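Local coordinates for protein putative adenylate cyclase (Vibrio parahaemolyticus, PDB 2ACA) that is of uncertain function but probably binds phosphate-bearing substrates, perhaps as a class IV-like adenylate cyclase, in a tunnel of antiparallel beta strands, at residues L64-W75 / A87-Q97; R115-T126 / F136-D144. All coordinates share one frame; numbering follows the deposited sequence.

Contact 1. Residues L64-W75 / A87-Q97. With PO4 (phosphate ion), chain D.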
loop_
_atom_site.group_PDB
_atom_site.type_symbol
_atom_site.label_atom_id
_atom_site.label_comp_id
_atom_site.label_asym_id
_atom_site.label_seq_id
_atom_site.Cartn_x
_atom_site.Cartn_y
_atom_site.Cartn_z
ATOM N N LEU A 64 -5.076 7.183 -4.928
ATOM C CA LEU A 64 -4.438 7.258 -3.629
ATOM C C LEU A 64 -5.393 8.213 -2.907
ATOM O O LEU A 64 -5.798 9.241 -3.473
ATOM C CB LEU A 64 -3.021 7.830 -3.730
ATOM C CG LEU A 64 -1.971 6.818 -4.238
ATOM C CD1 LEU A 64 -0.567 7.400 -4.150
ATOM C CD2 LEU A 64 -2.051 5.546 -3.397
ATOM N N ARG A 65 -5.785 7.875 -1.685
ATOM C CA ARG A 65 -6.738 8.713 -0.954
ATOM C C ARG A 65 -6.357 8.901 0.491
ATOM O O ARG A 65 -5.958 7.952 1.159
ATOM C CB ARG A 65 -8.146 8.092 -1.045
ATOM C CG ARG A 65 -9.179 8.649 -0.061
ATOM C CD ARG A 65 -10.525 7.903 -0.183
ATOM N NE ARG A 65 -11.072 7.981 -1.534
ATOM C CZ ARG A 65 -12.137 7.300 -1.954
ATOM N NH1 ARG A 65 -12.775 6.484 -1.126
ATOM N NH2 ARG A 65 -12.569 7.435 -3.200
ATOM N N GLU A 66 -6.483 10.136 0.967
ATOM C CA GLU A 66 -6.164 10.478 2.350
ATOM C C GLU A 66 -7.326 11.260 2.959
ATOM O O GLU A 66 -7.852 12.194 2.355
ATOM C CB GLU A 66 -4.887 11.318 2.422
ATOM C CG GLU A 66 -4.573 11.838 3.812
ATOM C CD GLU A 66 -3.226 12.541 3.889
ATOM O OE1 GLU A 66 -2.984 13.466 3.088
ATOM O OE2 GLU A 66 -2.410 12.175 4.756
ATOM N N ILE A 67 -7.716 10.855 4.160
ATOM C CA ILE A 67 -8.808 11.480 4.877
ATOM C C ILE A 67 -8.254 12.008 6.191
ATOM O O ILE A 67 -7.725 11.249 7.002
ATOM C CB ILE A 67 -9.940 10.452 5.151
ATOM C CG1 ILE A 67 -10.470 9.903 3.818
ATOM C CG2 ILE A 67 -11.073 11.115 5.930
ATOM C CD1 ILE A 67 -11.475 8.783 3.954
ATOM N N GLN A 68 -8.364 13.318 6.385
ATOM C CA GLN A 68 -7.873 13.956 7.598
ATOM C C GLN A 68 -8.981 14.715 8.302
ATOM O O GLN A 68 -9.889 15.235 7.658
ATOM C CB GLN A 68 -6.721 14.902 7.260
ATOM C CG GLN A 68 -5.363 14.207 7.259
ATOM C CD GLN A 68 -4.303 14.972 6.498
ATOM O OE1 GLN A 68 -3.109 14.696 6.629
ATOM N NE2 GLN A 68 -4.733 15.929 5.686
ATOM N N PRO A 69 -8.894 14.830 9.637
ATOM C CA PRO A 69 -7.816 14.291 10.477
ATOM C C PRO A 69 -7.908 12.826 10.924
ATOM O O PRO A 69 -7.147 12.407 11.790
ATOM C CB PRO A 69 -7.813 15.246 11.667
ATOM C CG PRO A 69 -9.275 15.542 11.831
ATOM C CD PRO A 69 -9.739 15.767 10.404
ATOM N N ALA A 70 -8.827 12.051 10.356
ATOM C CA ALA A 70 -8.956 10.655 10.746
ATOM C C ALA A 70 -7.647 9.910 10.494
ATOM O O ALA A 70 -7.312 8.966 11.208
ATOM C CB ALA A 70 -10.075 9.997 9.977
ATOM N N GLY A 71 -6.920 10.336 9.469
ATOM C CA GLY A 71 -5.658 9.697 9.152
ATOM C C GLY A 71 -5.842 8.402 8.386
ATOM O O GLY A 71 -5.025 7.491 8.491
ATOM N N ILE A 72 -6.922 8.317 7.616
ATOM C CA ILE A 72 -7.199 7.127 6.826
ATOM C C ILE A 72 -6.556 7.358 5.474
ATOM O O ILE A 72 -6.767 8.401 4.852
ATOM C CB ILE A 72 -8.730 6.893 6.667
ATOM C CG1 ILE A 72 -9.323 6.460 8.007
ATOM C CG2 ILE A 72 -9.004 5.833 5.619
ATOM C CD1 ILE A 72 -10.843 6.340 8.000
ATOM N N LYS A 73 -5.765 6.387 5.030
ATOM C CA LYS A 73 -5.050 6.494 3.762
ATOM C C LYS A 73 -5.223 5.205 2.984
ATOM O O LYS A 73 -4.944 4.119 3.495
ATOM C CB LYS A 73 -3.571 6.785 4.039
ATOM C CG LYS A 73 -3.386 8.119 4.744
ATOM C CD LYS A 73 -1.962 8.399 5.203
ATOM C CE LYS A 73 -1.571 7.539 6.385
ATOM N NZ LYS A 73 -0.359 8.089 7.061
ATOM N N LEU A 74 -5.680 5.325 1.747
ATOM C CA LEU A 74 -5.943 4.144 0.945
ATOM C C LEU A 74 -5.348 4.142 -0.442
ATOM O O LEU A 74 -5.097 5.179 -1.029
ATOM C CB LEU A 74 -7.460 3.945 0.811
ATOM C CG LEU A 74 -8.279 3.799 2.103
ATOM C CD1 LEU A 74 -9.668 4.383 1.902
ATOM C CD2 LEU A 74 -8.370 2.325 2.495
ATOM N N TRP A 75 -5.128 2.936 -0.942
ATOM C CA TRP A 75 -4.635 2.709 -2.288
ATOM C C TRP A 75 -5.855 1.994 -2.874
ATOM O O TRP A 75 -6.277 0.958 -2.363
ATOM C CB TRP A 75 -3.372 1.830 -2.232
ATOM C CG TRP A 75 -2.998 1.164 -3.510
ATOM C CD1 TRP A 75 -3.371 1.524 -4.772
ATOM C CD2 TRP A 75 -2.166 0.013 -3.649
ATOM N NE1 TRP A 75 -2.827 0.663 -5.690
ATOM C CE2 TRP A 75 -2.079 -0.276 -5.027
ATOM C CE3 TRP A 75 -1.480 -0.808 -2.739
ATOM C CZ2 TRP A 75 -1.335 -1.353 -5.524
ATOM C CZ3 TRP A 75 -0.742 -1.878 -3.228
ATOM C CH2 TRP A 75 -0.675 -2.141 -4.612
ATOM N N ALA A 87 -9.130 -2.355 -2.477
ATOM C CA ALA A 87 -8.368 -1.375 -1.738
ATOM C C ALA A 87 -7.592 -2.009 -0.608
ATOM O O ALA A 87 -7.777 -3.173 -0.276
ATOM C CB ALA A 87 -9.305 -0.338 -1.162
ATOM N N THR A 88 -6.710 -1.213 -0.026
ATOM C CA THR A 88 -5.944 -1.631 1.125
ATOM C C THR A 88 -5.451 -0.360 1.772
ATOM O O THR A 88 -5.135 0.606 1.084
ATOM C CB THR A 88 -4.727 -2.501 0.757
ATOM O OG1 THR A 88 -4.035 -2.864 1.957
ATOM C CG2 THR A 88 -3.767 -1.743 -0.143
ATOM N N ASN A 89 -5.410 -0.351 3.096
ATOM C CA ASN A 89 -4.907 0.812 3.810
ATOM C C ASN A 89 -3.379 0.828 3.643
ATOM O O ASN A 89 -2.750 -0.229 3.493
ATOM C CB ASN A 89 -5.287 0.720 5.290
ATOM C CG ASN A 89 -6.782 0.916 5.521
ATOM O OD1 ASN A 89 -7.254 2.038 5.686
ATOM N ND2 ASN A 89 -7.531 -0.177 5.512
ATOM N N ILE A 90 -2.803 2.028 3.637
ATOM C CA ILE A 90 -1.356 2.206 3.512
ATOM C C ILE A 90 -0.962 3.182 4.608
ATOM O O ILE A 90 -1.764 4.037 4.994
ATOM C CB ILE A 90 -0.954 2.789 2.122
ATOM C CG1 ILE A 90 -1.711 4.096 1.853
ATOM C CG2 ILE A 90 -1.260 1.772 1.009
ATOM C CD1 ILE A 90 -1.327 4.759 0.524
ATOM N N THR A 91 0.260 3.055 5.120
ATOM C CA THR A 91 0.723 3.940 6.186
ATOM C C THR A 91 1.481 5.174 5.694
ATOM O O THR A 91 1.478 6.205 6.357
ATOM C CB THR A 91 1.616 3.181 7.183
ATOM O OG1 THR A 91 2.699 2.564 6.474
ATOM C CG2 THR A 91 0.805 2.104 7.909
ATOM N N LYS A 92 2.121 5.082 4.535
ATOM C CA LYS A 92 2.878 6.220 4.002
ATOM C C LYS A 92 2.360 6.660 2.641
ATOM O O LYS A 92 2.709 6.085 1.614
ATOM C CB LYS A 92 4.363 5.863 3.889
ATOM C CG LYS A 92 5.026 5.533 5.213
ATOM C CD LYS A 92 6.469 5.092 5.013
ATOM C CE LYS A 92 7.098 4.678 6.333
ATOM N NZ LYS A 92 6.339 3.569 6.989
ATOM N N LEU A 93 1.534 7.696 2.643
ATOM C CA LEU A 93 0.950 8.220 1.416
ATOM C C LEU A 93 1.997 8.752 0.446
ATOM O O LEU A 93 1.930 8.486 -0.761
ATOM C CB LEU A 93 -0.041 9.338 1.754
ATOM C CG LEU A 93 -0.592 10.106 0.560
ATOM C CD1 LEU A 93 -1.429 9.174 -0.314
ATOM C CD2 LEU A 93 -1.418 11.283 1.062
ATOM N N ASP A 94 2.954 9.514 0.965
ATOM C CA ASP A 94 3.994 10.077 0.114
ATOM C C ASP A 94 4.826 8.962 -0.533
ATOM O O ASP A 94 5.190 9.045 -1.704
ATOM C CB ASP A 94 4.896 11.030 0.912
ATOM C CG ASP A 94 5.207 10.519 2.307
ATOM O OD1 ASP A 94 5.042 9.303 2.558
ATOM O OD2 ASP A 94 5.627 11.338 3.154
ATOM N N SER A 95 5.119 7.912 0.221
ATOM C CA SER A 95 5.891 6.816 -0.349
ATOM C C SER A 95 5.086 6.184 -1.478
ATOM O O SER A 95 5.615 5.927 -2.564
ATOM C CB SER A 95 6.217 5.786 0.724
ATOM O OG SER A 95 7.028 6.376 1.714
ATOM N N ALA A 96 3.799 5.957 -1.225
ATOM C CA ALA A 96 2.913 5.383 -2.232
ATOM C C ALA A 96 2.902 6.234 -3.509
ATOM O O ALA A 96 2.988 5.708 -4.623
ATOM C CB ALA A 96 1.494 5.257 -1.669
ATOM N N GLN A 97 2.789 7.550 -3.350
ATOM C CA GLN A 97 2.781 8.458 -4.503
ATOM C C GLN A 97 4.087 8.328 -5.292
ATOM O O GLN A 97 4.084 8.184 -6.514
ATOM C CB GLN A 97 2.621 9.908 -4.027
ATOM C CG GLN A 97 1.272 10.199 -3.370
ATOM C CD GLN A 97 1.208 11.589 -2.744
ATOM O OE1 GLN A 97 0.156 12.235 -2.739
ATOM N NE2 GLN A 97 2.328 12.048 -2.206
HETATM P P PO4 D . -16.185 6.250 -2.969
HETATM O O1 PO4 D . -15.980 7.389 -3.902
HETATM O O2 PO4 D . -17.225 5.340 -3.516
HETATM O O3 PO4 D . -16.623 6.765 -1.649
HETATM O O4 PO4 D . -14.911 5.505 -2.810
HETATM O O HOH W 1 -5.765 4.026 7.108
HETATM O O HOH W 2 1.464 9.121 5.200
#

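Contact 2. Residues R115-T126 / F136-D144. With PO4 (phosphate ion), chain D.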
loop_
_atom_site.group_PDB
_atom_site.type_symbol
_atom_site.label_atom_id
_atom_site.label_comp_id
_atom_site.label_asym_id
_atom_site.label_seq_id
_atom_site.Cartn_x
_atom_site.Cartn_y
_atom_site.Cartn_z
ATOM N N ARG A 115 -16.001 15.159 3.775
ATOM C CA ARG A 115 -16.798 13.944 3.832
ATOM C C ARG A 115 -17.137 13.419 5.225
ATOM O O ARG A 115 -16.425 13.671 6.200
ATOM C CB ARG A 115 -16.093 12.850 3.012
ATOM C CG ARG A 115 -16.530 11.419 3.315
ATOM C CD ARG A 115 -15.935 10.432 2.316
ATOM N NE ARG A 115 -16.568 10.582 1.016
ATOM C CZ ARG A 115 -16.355 9.797 -0.030
ATOM N NH1 ARG A 115 -15.500 8.785 0.057
ATOM N NH2 ARG A 115 -17.031 10.006 -1.156
ATOM N N SER A 116 -18.250 12.692 5.293
ATOM C CA SER A 116 -18.726 12.068 6.518
ATOM C C SER A 116 -19.213 10.676 6.148
ATOM O O SER A 116 -19.889 10.495 5.133
ATOM C CB SER A 116 -19.888 12.858 7.131
ATOM O OG SER A 116 -19.452 14.078 7.694
ATOM N N ILE A 117 -18.859 9.692 6.964
ATOM C CA ILE A 117 -19.283 8.327 6.715
ATOM C C ILE A 117 -19.922 7.736 7.971
ATOM O O ILE A 117 -19.359 7.829 9.066
ATOM C CB ILE A 117 -18.094 7.449 6.275
ATOM C CG1 ILE A 117 -17.459 8.040 5.011
ATOM C CG2 ILE A 117 -18.569 6.019 6.007
ATOM C CD1 ILE A 117 -16.409 7.140 4.343
ATOM N N PHE A 118 -21.106 7.143 7.805
ATOM C CA PHE A 118 -21.829 6.535 8.916
ATOM C C PHE A 118 -22.162 5.086 8.626
ATOM O O PHE A 118 -22.196 4.664 7.474
ATOM C CB PHE A 118 -23.131 7.279 9.195
ATOM C CG PHE A 118 -22.963 8.752 9.360
ATOM C CD1 PHE A 118 -23.066 9.599 8.265
ATOM C CD2 PHE A 118 -22.702 9.298 10.608
ATOM C CE1 PHE A 118 -22.910 10.966 8.408
ATOM C CE2 PHE A 118 -22.542 10.669 10.761
ATOM C CZ PHE A 118 -22.648 11.505 9.659
ATOM N N PHE A 119 -22.417 4.332 9.689
ATOM C CA PHE A 119 -22.752 2.923 9.579
ATOM C C PHE A 119 -24.183 2.685 10.058
ATOM O O PHE A 119 -24.625 3.288 11.037
ATOM C CB PHE A 119 -21.802 2.079 10.441
ATOM C CG PHE A 119 -20.372 2.060 9.964
ATOM C CD1 PHE A 119 -19.361 1.583 10.800
ATOM C CD2 PHE A 119 -20.032 2.482 8.684
ATOM C CE1 PHE A 119 -18.037 1.526 10.364
ATOM C CE2 PHE A 119 -18.706 2.428 8.239
ATOM C CZ PHE A 119 -17.709 1.948 9.083
ATOM N N VAL A 120 -24.899 1.812 9.357
ATOM C CA VAL A 120 -26.265 1.444 9.713
ATOM C C VAL A 120 -26.322 -0.016 9.313
ATOM O O VAL A 120 -26.647 -0.349 8.173
ATOM C CB VAL A 120 -27.313 2.240 8.910
ATOM C CG1 VAL A 120 -28.700 1.702 9.199
ATOM C CG2 VAL A 120 -27.250 3.716 9.287
ATOM N N GLY A 121 -25.986 -0.888 10.257
ATOM C CA GLY A 121 -25.961 -2.305 9.966
ATOM C C GLY A 121 -24.647 -2.544 9.250
ATOM O O GLY A 121 -23.591 -2.152 9.745
ATOM N N GLU A 122 -24.705 -3.175 8.084
ATOM C CA GLU A 122 -23.501 -3.438 7.308
ATOM C C GLU A 122 -23.446 -2.458 6.140
ATOM O O GLU A 122 -22.514 -2.479 5.334
ATOM C CB GLU A 122 -23.511 -4.874 6.774
ATOM C CG GLU A 122 -24.626 -5.170 5.783
ATOM C CD GLU A 122 -24.617 -6.609 5.320
ATOM O OE1 GLU A 122 -23.565 -7.067 4.821
ATOM O OE2 GLU A 122 -25.658 -7.290 5.453
ATOM N N PHE A 123 -24.453 -1.596 6.058
ATOM C CA PHE A 123 -24.529 -0.611 4.990
ATOM C C PHE A 123 -23.838 0.687 5.385
ATOM O O PHE A 123 -23.896 1.101 6.543
ATOM C CB PHE A 123 -25.990 -0.344 4.637
ATOM C CG PHE A 123 -26.716 -1.559 4.148
ATOM C CD1 PHE A 123 -26.336 -2.184 2.965
ATOM C CD2 PHE A 123 -27.763 -2.100 4.886
ATOM C CE1 PHE A 123 -26.986 -3.334 2.524
ATOM C CE2 PHE A 123 -28.420 -3.249 4.457
ATOM C CZ PHE A 123 -28.031 -3.868 3.273
ATOM N N HIS A 124 -23.189 1.322 4.413
ATOM C CA HIS A 124 -22.474 2.570 4.649
ATOM C C HIS A 124 -23.229 3.765 4.087
ATOM O O HIS A 124 -23.825 3.681 3.017
ATOM C CB HIS A 124 -21.091 2.523 3.992
ATOM C CG HIS A 124 -20.247 1.366 4.425
ATOM N ND1 HIS A 124 -19.856 1.175 5.732
ATOM C CD2 HIS A 124 -19.708 0.342 3.719
ATOM C CE1 HIS A 124 -19.116 0.084 5.815
ATOM N NE2 HIS A 124 -19.011 -0.441 4.607
ATOM N N ILE A 125 -23.207 4.876 4.811
ATOM C CA ILE A 125 -23.858 6.084 4.344
ATOM C C ILE A 125 -22.798 7.167 4.266
ATOM O O ILE A 125 -22.179 7.496 5.273
ATOM C CB ILE A 125 -24.957 6.570 5.306
ATOM C CG1 ILE A 125 -26.064 5.519 5.430
ATOM C CG2 ILE A 125 -25.516 7.895 4.801
ATOM C CD1 ILE A 125 -27.240 5.976 6.283
ATOM N N THR A 126 -22.581 7.710 3.073
ATOM C CA THR A 126 -21.587 8.761 2.874
ATOM C C THR A 126 -22.241 10.100 2.531
ATOM O O THR A 126 -23.083 10.187 1.639
ATOM C CB THR A 126 -20.593 8.377 1.738
ATOM O OG1 THR A 126 -19.888 7.188 2.110
ATOM C CG2 THR A 126 -19.569 9.487 1.500
ATOM N N PHE A 136 -23.854 15.621 -1.657
ATOM C CA PHE A 136 -24.110 14.332 -2.295
ATOM C C PHE A 136 -24.151 13.250 -1.220
ATOM O O PHE A 136 -23.579 13.419 -0.142
ATOM C CB PHE A 136 -22.993 14.034 -3.294
ATOM C CG PHE A 136 -22.968 14.960 -4.472
ATOM C CD1 PHE A 136 -23.674 14.646 -5.626
ATOM C CD2 PHE A 136 -22.238 16.141 -4.436
ATOM C CE1 PHE A 136 -23.660 15.488 -6.739
ATOM C CE2 PHE A 136 -22.213 16.995 -5.539
ATOM C CZ PHE A 136 -22.931 16.662 -6.699
ATOM N N ALA A 137 -24.831 12.147 -1.506
ATOM C CA ALA A 137 -24.918 11.044 -0.557
ATOM C C ALA A 137 -24.712 9.713 -1.267
ATOM O O ALA A 137 -25.178 9.516 -2.391
ATOM C CB ALA A 137 -26.266 11.054 0.150
ATOM N N GLU A 138 -24.002 8.800 -0.610
ATOM C CA GLU A 138 -23.751 7.491 -1.189
ATOM C C GLU A 138 -24.190 6.429 -0.203
ATOM O O GLU A 138 -23.936 6.548 0.990
ATOM C CB GLU A 138 -22.262 7.298 -1.494
ATOM C CG GLU A 138 -21.640 8.398 -2.327
ATOM C CD GLU A 138 -20.196 8.103 -2.706
ATOM O OE1 GLU A 138 -19.417 7.680 -1.826
ATOM O OE2 GLU A 138 -19.836 8.300 -3.885
ATOM N N PHE A 139 -24.861 5.403 -0.714
ATOM C CA PHE A 139 -25.317 4.291 0.100
ATOM C C PHE A 139 -24.667 3.078 -0.526
ATOM O O PHE A 139 -24.737 2.899 -1.740
ATOM C CB PHE A 139 -26.844 4.175 0.049
ATOM C CG PHE A 139 -27.553 5.356 0.642
ATOM C CD1 PHE A 139 -27.645 6.549 -0.059
ATOM C CD2 PHE A 139 -28.082 5.295 1.926
ATOM C CE1 PHE A 139 -28.255 7.671 0.510
ATOM C CE2 PHE A 139 -28.694 6.413 2.502
ATOM C CZ PHE A 139 -28.778 7.602 1.790
ATOM N N ALA A 140 -24.024 2.245 0.282
ATOM C CA ALA A 140 -23.352 1.087 -0.285
ATOM C C ALA A 140 -23.075 -0.044 0.696
ATOM O O ALA A 140 -23.234 0.101 1.907
ATOM C CB ALA A 140 -22.036 1.530 -0.935
ATOM N N ILE A 141 -22.646 -1.169 0.138
ATOM C CA ILE A 141 -22.302 -2.354 0.902
ATOM C C ILE A 141 -21.334 -3.162 0.054
ATOM O O ILE A 141 -21.607 -3.419 -1.120
ATOM C CB ILE A 141 -23.548 -3.220 1.198
ATOM C CG1 ILE A 141 -23.122 -4.590 1.728
ATOM C CG2 ILE A 141 -24.381 -3.388 -0.060
ATOM C CD1 ILE A 141 -22.364 -4.536 3.036
HETATM N N MSE A 142 -20.190 -3.526 0.626
HETATM C CA MSE A 142 -19.209 -4.334 -0.091
HETATM C C MSE A 142 -19.375 -5.775 0.372
HETATM O O MSE A 142 -19.446 -6.051 1.572
HETATM C CB MSE A 142 -17.786 -3.858 0.198
HETATM C CG MSE A 142 -17.463 -2.492 -0.370
HETATM SE SE MSE A 142 -15.653 -1.988 0.036
HETATM C CE MSE A 142 -14.792 -2.550 -1.594
ATOM N N THR A 143 -19.457 -6.686 -0.590
ATOM C CA THR A 143 -19.620 -8.099 -0.298
ATOM C C THR A 143 -18.714 -8.925 -1.204
ATOM O O THR A 143 -18.140 -8.408 -2.162
ATOM C CB THR A 143 -21.071 -8.546 -0.528
ATOM O OG1 THR A 143 -21.205 -9.929 -0.177
ATOM C CG2 THR A 143 -21.448 -8.362 -1.992
ATOM N N ASP A 144 -18.587 -10.211 -0.892
ATOM C CA ASP A 144 -17.763 -11.110 -1.689
ATOM C C ASP A 144 -18.668 -11.972 -2.562
ATOM O O ASP A 144 -18.292 -12.387 -3.660
ATOM C CB ASP A 144 -16.899 -11.977 -0.778
ATOM C CG ASP A 144 -15.910 -11.158 0.021
ATOM O OD1 ASP A 144 -16.352 -10.357 0.873
ATOM O OD2 ASP A 144 -14.690 -11.300 -0.210
HETATM P P PO4 D . -16.185 6.250 -2.969
HETATM O O1 PO4 D . -15.980 7.389 -3.902
HETATM O O2 PO4 D . -17.225 5.340 -3.516
HETATM O O3 PO4 D . -16.623 6.765 -1.649
HETATM O O4 PO4 D . -14.911 5.505 -2.810
HETATM O O HOH W 3 -21.136 5.069 1.397
#

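Contact 1. Residues L64-W75 / A87-Q97
K73 and I90 meet where strand 72-75 of a CYTH-fold antiparallel sheet pairs with strand 85-89, outermost within this chain, which then folds back over strand 64-68 as helix 93-97. Backbone bonds fix the hairpin register. W75 and T88 form a hydrogen-bonded pair, W75 N reaching T88 O at 3.1 Å, and two residues on I90 N donates to K73 O. Between them L74 and N89 form the non-hydrogen-bonded pair.

Mostly apolar packing attaches the helix and the loop before it. L64 sends CD1 to Q97 CG (3.4 Å) and CD2 toward A96 CB, while L93 CD2 lies against the E66 side chain, carboxylate included, crossing it at about a right angle. I90 adds CG2 to W75 CB (3.9 Å). W75 stacks on W75 of the second subunit, so this edge forms part of the subunit interface.

Among polar contacts, T88 OG1 bonds to K92 N of the second subunit. R65, its NE held by D45 and E43, donates from NH1 (2.9 Å) and NH2 to phosphate O4, in plane at the guanidinium edge. The K73 chain bends at chi3 (-72°), carrying NZ back to T91 O at 2.7 Å, above the carbonyl plane, and to a water that also accepts from L93 N.

Contact 2. Residues R115-T126 / F136-D144
R115 and E138 meet as a salt bridge without a directed hydrogen bond: NH2 of R115 lies 3.4 Å from OE1 of E138, but that oxygen sits well out of the guanidinium plane and the two flat groups are turned 47° apart. The R115 chain bends at chi3 (-71°), bringing the guanidinium to E138 and to a bound phosphate, which probably comes from the crystallisation liquor but may mark the pocket for a substrate phosphate. NH1 and NH2 of R115 both give phosphate O3 weak hydrogen bonds, NH1 at 2.9 Å. D128 and E43 share the charge of R115.

Behind this site strands 123-126 and 136-143 form an antiparallel hairpin in the CYTH sheet. H124 and A140 are one hydrogen-bonded pair, with H124 N to A140 O at 2.8 Å and nearly straight (175°); T126 and E138 are the next. T126 runs alongside E138, its CB 3.8 Å from E138 CB, on the face that carries the phosphate.

The other face is apolar. I125 CG1 rests against F139 CE2 at 4.0 Å, the two side chains pointing the same way, and F123 brings CD1 to I141 CB at 3.5 Å. Helix 152-162 covers F123, F139 and I141.

Cationic R115 and acidic E138, with D128, E43 and E14 beside them, thus line one anion site, consistent with the polyphosphate-binding tunnel of CYTH proteins.

In the fold
Both contacts belong to one antiparallel sheet, contact 1 at the end formed by strand 85-89 and contact 2 nearer the other end, and helix 93-102 of the first leads along the chain into strand 106-120 of the second. Contact 2 is buried within its own chain and touches no other subunit, whereas contact 1 is only partly buried and takes part in the dimer interface. Each pairs hairpin strands through backbone bonds, but contact 1 adds a helix lying over its strands, while contact 2 has charges on one face and aromatic and aliphatic side chains on the other. They converge at the phosphate ion: R65 and, more weakly, R115 bind it, NH1 to NH1 3.8 Å.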